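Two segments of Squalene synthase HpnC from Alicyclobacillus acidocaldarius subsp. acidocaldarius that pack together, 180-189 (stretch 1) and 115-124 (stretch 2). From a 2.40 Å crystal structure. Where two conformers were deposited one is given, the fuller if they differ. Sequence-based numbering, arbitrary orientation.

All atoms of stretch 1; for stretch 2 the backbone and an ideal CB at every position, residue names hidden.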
# COMPACT_ATOMS: atom_id res chain seq x y z
N LEU A 180 -17.25 -1.03 8.62
CA LEU A 180 -16.17 -1.57 9.45
C LEU A 180 -15.82 -0.66 10.64
O LEU A 180 -14.95 -1.00 11.45
CB LEU A 180 -14.94 -1.90 8.60
CG LEU A 180 -15.11 -2.97 7.51
CD1 LEU A 180 -13.90 -3.05 6.58
CD2 LEU A 180 -15.43 -4.33 8.10
N GLY A 181 -16.51 0.48 10.74
CA GLY A 181 -16.34 1.40 11.87
C GLY A 181 -15.36 2.55 11.63
O GLY A 181 -14.99 3.25 12.58
N ARG A 182 -14.97 2.75 10.37
CA ARG A 182 -13.94 3.74 10.02
C ARG A 182 -14.39 4.74 8.97
O ARG A 182 -15.09 4.39 8.02
CB ARG A 182 -12.69 3.04 9.48
CG ARG A 182 -11.99 2.16 10.48
CD ARG A 182 -11.02 1.23 9.79
NE ARG A 182 -10.47 0.29 10.75
CZ ARG A 182 -9.57 0.60 11.68
NH1 ARG A 182 -9.08 1.84 11.75
NH2 ARG A 182 -9.14 -0.32 12.52
N ILE A 183 -13.95 5.98 9.14
CA ILE A 183 -14.12 7.01 8.14
C ILE A 183 -12.77 7.69 7.89
O ILE A 183 -12.13 8.20 8.82
CB ILE A 183 -15.18 8.06 8.54
CG1 ILE A 183 -16.51 7.36 8.89
CG2 ILE A 183 -15.37 9.08 7.42
CD1 ILE A 183 -17.52 8.25 9.59
N TYR A 184 -12.36 7.69 6.62
CA TYR A 184 -11.08 8.26 6.21
C TYR A 184 -11.20 9.68 5.66
O TYR A 184 -10.20 10.40 5.57
CB TYR A 184 -10.39 7.35 5.19
CG TYR A 184 -9.92 6.04 5.79
CD1 TYR A 184 -8.74 5.98 6.53
CD2 TYR A 184 -10.67 4.88 5.65
CE1 TYR A 184 -8.31 4.79 7.11
CE2 TYR A 184 -10.25 3.68 6.22
CZ TYR A 184 -9.07 3.64 6.95
OH TYR A 184 -8.64 2.46 7.52
N VAL A 185 -12.42 10.08 5.30
CA VAL A 185 -12.67 11.45 4.84
C VAL A 185 -12.31 12.40 5.98
O VAL A 185 -12.84 12.26 7.07
CB VAL A 185 -14.13 11.67 4.40
CG1 VAL A 185 -14.28 13.04 3.77
CG2 VAL A 185 -14.57 10.60 3.42
N PRO A 186 -11.39 13.35 5.74
CA PRO A 186 -10.97 14.26 6.82
C PRO A 186 -12.12 15.12 7.35
O PRO A 186 -12.95 15.60 6.56
CB PRO A 186 -9.90 15.12 6.15
CG PRO A 186 -9.38 14.29 5.03
CD PRO A 186 -10.58 13.55 4.52
N ARG A 187 -12.14 15.31 8.67
CA ARG A 187 -13.20 16.05 9.36
C ARG A 187 -13.26 17.52 8.93
O ARG A 187 -14.35 18.06 8.73
CB ARG A 187 -13.01 15.94 10.89
CG ARG A 187 -14.32 15.92 11.68
CD ARG A 187 -14.10 16.06 13.19
NE ARG A 187 -14.28 14.80 13.92
CZ ARG A 187 -13.36 13.84 13.98
NH1 ARG A 187 -12.20 13.97 13.35
NH2 ARG A 187 -13.62 12.73 14.66
N ALA A 188 -12.10 18.15 8.77
CA ALA A 188 -12.00 19.55 8.37
C ALA A 188 -12.43 19.80 6.93
O ALA A 188 -13.01 20.84 6.62
CB ALA A 188 -10.59 20.08 8.61
N ASP A 189 -12.16 18.84 6.04
CA ASP A 189 -12.56 18.95 4.64
C ASP A 189 -14.07 18.81 4.46
O ASP A 189 -14.63 19.35 3.51
CB ASP A 189 -11.81 17.94 3.76
CG ASP A 189 -10.30 18.12 3.80
OD1 ASP A 189 -9.82 19.14 4.32
OD2 ASP A 189 -9.59 17.23 3.30
N UNK A 115 -1.25 2.14 13.55
CA UNK A 115 -1.96 3.40 13.26
C UNK A 115 -3.44 3.13 13.01
O UNK A 115 -4.29 3.89 13.47
CB UNK A 115 -1.34 4.10 12.05
N UNK A 116 -3.73 2.05 12.30
CA UNK A 116 -5.11 1.65 12.02
C UNK A 116 -5.85 1.24 13.29
O UNK A 116 -7.06 1.42 13.38
CB UNK A 116 -5.13 0.50 11.01
N UNK A 117 -5.14 0.68 14.27
CA UNK A 117 -5.73 0.31 15.56
C UNK A 117 -6.25 1.52 16.32
O UNK A 117 -7.32 1.47 16.92
CB UNK A 117 -4.70 -0.43 16.42
N UNK A 118 -5.49 2.61 16.27
CA UNK A 118 -5.74 3.77 17.11
C UNK A 118 -6.57 4.89 16.47
O UNK A 118 -6.99 5.83 17.16
CB UNK A 118 -4.39 4.35 17.55
N UNK A 119 -6.84 4.79 15.17
CA UNK A 119 -7.63 5.81 14.49
C UNK A 119 -8.80 5.24 13.69
O UNK A 119 -8.62 4.37 12.83
CB UNK A 119 -6.73 6.62 13.56
N UNK A 120 -9.99 5.73 14.00
CA UNK A 120 -11.20 5.35 13.29
C UNK A 120 -11.73 6.52 12.52
O UNK A 120 -12.54 6.36 11.60
CB UNK A 120 -12.26 4.82 14.25
N UNK A 121 -11.27 7.72 12.88
CA UNK A 121 -11.63 8.95 12.17
C UNK A 121 -10.36 9.79 11.97
O UNK A 121 -9.41 9.68 12.74
CB UNK A 121 -12.69 9.74 12.94
N UNK A 122 -10.36 10.61 10.92
CA UNK A 122 -9.25 11.52 10.64
C UNK A 122 -9.68 12.99 10.67
O UNK A 122 -10.67 13.38 10.04
CB UNK A 122 -8.64 11.19 9.28
N UNK A 123 -8.93 13.80 11.41
CA UNK A 123 -9.24 15.21 11.61
C UNK A 123 -8.96 16.07 10.37
O UNK A 123 -9.83 16.81 9.91
CB UNK A 123 -8.44 15.75 12.80
N UNK A 124 -7.74 15.96 9.84
CA UNK A 124 -7.31 16.80 8.71
C UNK A 124 -6.72 15.98 7.56
O UNK A 124 -6.42 14.79 7.71
CB UNK A 124 -6.28 17.82 9.19

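Position 115 is helical, and its ideal CB has nothing of stretch 1 within 5.5 Å, so many residues would do; it is Arg 115, whose end leads away.

Position 116 matters more. Its carbonyl O takes two bonds from the Arg 182 guanidinium, from NH1 at 2.6 Å and NH2 at 2.8 Å, whatever the side chain. Its CB points sideways, 4.2 Å from Arg 182 NH1, with Tyr 184 OH beyond. A cation and a hydroxyl so near favor a short acceptor: Asp, Asn, perhaps Glu. The residue is Asp 116. Its OD1 accepts from Tyr 184 OH at 3.0 Å and lies over one guanidinium face, 3.6 Å from Arg 182 NH1, a long salt bridge of charges alone.

Positions 117 and 118 are helical with CB pointing away; many polar residues would serve, and Gln 117 and Arg 118 occupy them. At 119 the chain leaves helical angles. The carbonyl O sits 2.8 Å from Arg 182 NH1, but CB meets open space, so many side chains would do, long polar ones included; the residue is Lys 119, its end leading away.

At 120 the backbone O accepts from Ile 183 N at 2.9 Å, a nearly straight bond. The CB, sideways, lies 3.6 Å from Gly 181 O and 4.6 Å from Arg 182 CG. A flat group could cover the arginine, so His, Tyr, Phe or Trp are plausible. His 120 stacks on the guanidinium, planes at 12°, over the face opposite Asp 116 OD1.

Position 121 has extended angles, and its ideal CB is 3.6 Å from Arg 187 NH2. A small acceptor fits: Ser, Thr, Asn or Asp. Thr 121 uses OG1 to accept from Arg 187 NH2 at 2.8 Å.

Position 122, also extended, points CB sideways, 4.1 Å from Tyr 184 O. The nearby Tyr 184 ring invites a large apolar or aromatic side chain: Leu, Met, Phe, Tyr. Tyr 122 meets it rim to rim, CE2 to Tyr 184 CD1 at 3.5 Å. Its backbone O accepts from Arg 187 N at 2.8 Å, while its N donates to the O of a water at 2.8 Å, which has Ile 183 O and Val 185 O within donating reach.

At 123, CB points away overall yet lies 4.2 Å from Arg 187 NH1, so an acid is attractive, though Asn or Ser would fit. Asp 123 makes a long salt bridge, OD2 to Arg 187 NH1 at 3.9 Å; its carbonyl O receives Ala 188 N at 2.9 Å.

At 124 the CA-to-CB bond points away, with Ala 188 CB 4.9 Å from the ideal CB; Ala, Ser, Thr or Val would suit. Thr 124 brings CG2 within 4.3 Å of Ala 188 CB, and its side chain caps a helix just beyond.

Stretch 2 115-124: RDQRKHTYDT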
# COMPACT_ATOMS: atom_id res chain seq x y z
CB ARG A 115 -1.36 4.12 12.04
CG ARG A 115 0.15 4.26 12.05
CD ARG A 115 0.63 5.35 12.97
NE ARG A 115 0.72 6.61 12.24
CZ ARG A 115 1.70 7.50 12.41
NH1 ARG A 115 2.67 7.26 13.28
NH2 ARG A 115 1.70 8.61 11.71
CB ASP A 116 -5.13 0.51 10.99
CG ASP A 116 -6.15 0.73 9.87
OD1 ASP A 116 -6.32 1.87 9.40
OD2 ASP A 116 -6.76 -0.27 9.44
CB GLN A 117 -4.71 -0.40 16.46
CG GLN A 117 -4.51 -1.88 16.16
CD GLN A 117 -3.29 -2.46 16.88
OE1 GLN A 117 -3.19 -2.40 18.11
NE2 GLN A 117 -2.36 -3.02 16.11
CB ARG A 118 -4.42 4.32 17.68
CG ARG A 118 -3.42 4.82 16.66
CD ARG A 118 -2.25 5.52 17.34
NE ARG A 118 -1.34 4.58 18.00
CZ ARG A 118 -0.13 4.24 17.54
NH1 ARG A 118 0.61 3.37 18.22
NH2 ARG A 118 0.34 4.77 16.42
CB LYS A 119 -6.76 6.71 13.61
CG LYS A 119 -5.90 7.68 14.40
CD LYS A 119 -5.47 8.87 13.56
CE LYS A 119 -4.57 9.77 14.37
NZ LYS A 119 -4.53 11.16 13.84
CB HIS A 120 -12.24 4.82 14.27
CG HIS A 120 -11.82 3.53 14.94
ND1 HIS A 120 -11.00 3.50 16.00
CD2 HIS A 120 -12.13 2.20 14.64
CE1 HIS A 120 -10.80 2.22 16.37
NE2 HIS A 120 -11.49 1.43 15.54
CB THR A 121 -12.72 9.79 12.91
OG1 THR A 121 -12.19 10.37 14.10
CG2 THR A 121 -13.95 8.94 13.26
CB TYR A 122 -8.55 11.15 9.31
CG TYR A 122 -7.74 9.87 9.43
CD1 TYR A 122 -6.37 9.91 9.72
CD2 TYR A 122 -8.34 8.62 9.31
CE1 TYR A 122 -5.63 8.74 9.85
CE2 TYR A 122 -7.61 7.45 9.45
CZ TYR A 122 -6.26 7.52 9.72
OH TYR A 122 -5.55 6.35 9.86
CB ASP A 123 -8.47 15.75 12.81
CG ASP A 123 -9.19 16.87 13.51
OD1 ASP A 123 -9.25 17.99 12.97
OD2 ASP A 123 -9.70 16.62 14.62
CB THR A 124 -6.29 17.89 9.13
OG1 THR A 124 -5.06 17.28 9.55
CG2 THR A 124 -6.84 18.76 10.26
O HOH W 1 -12.72 10.84 9.50
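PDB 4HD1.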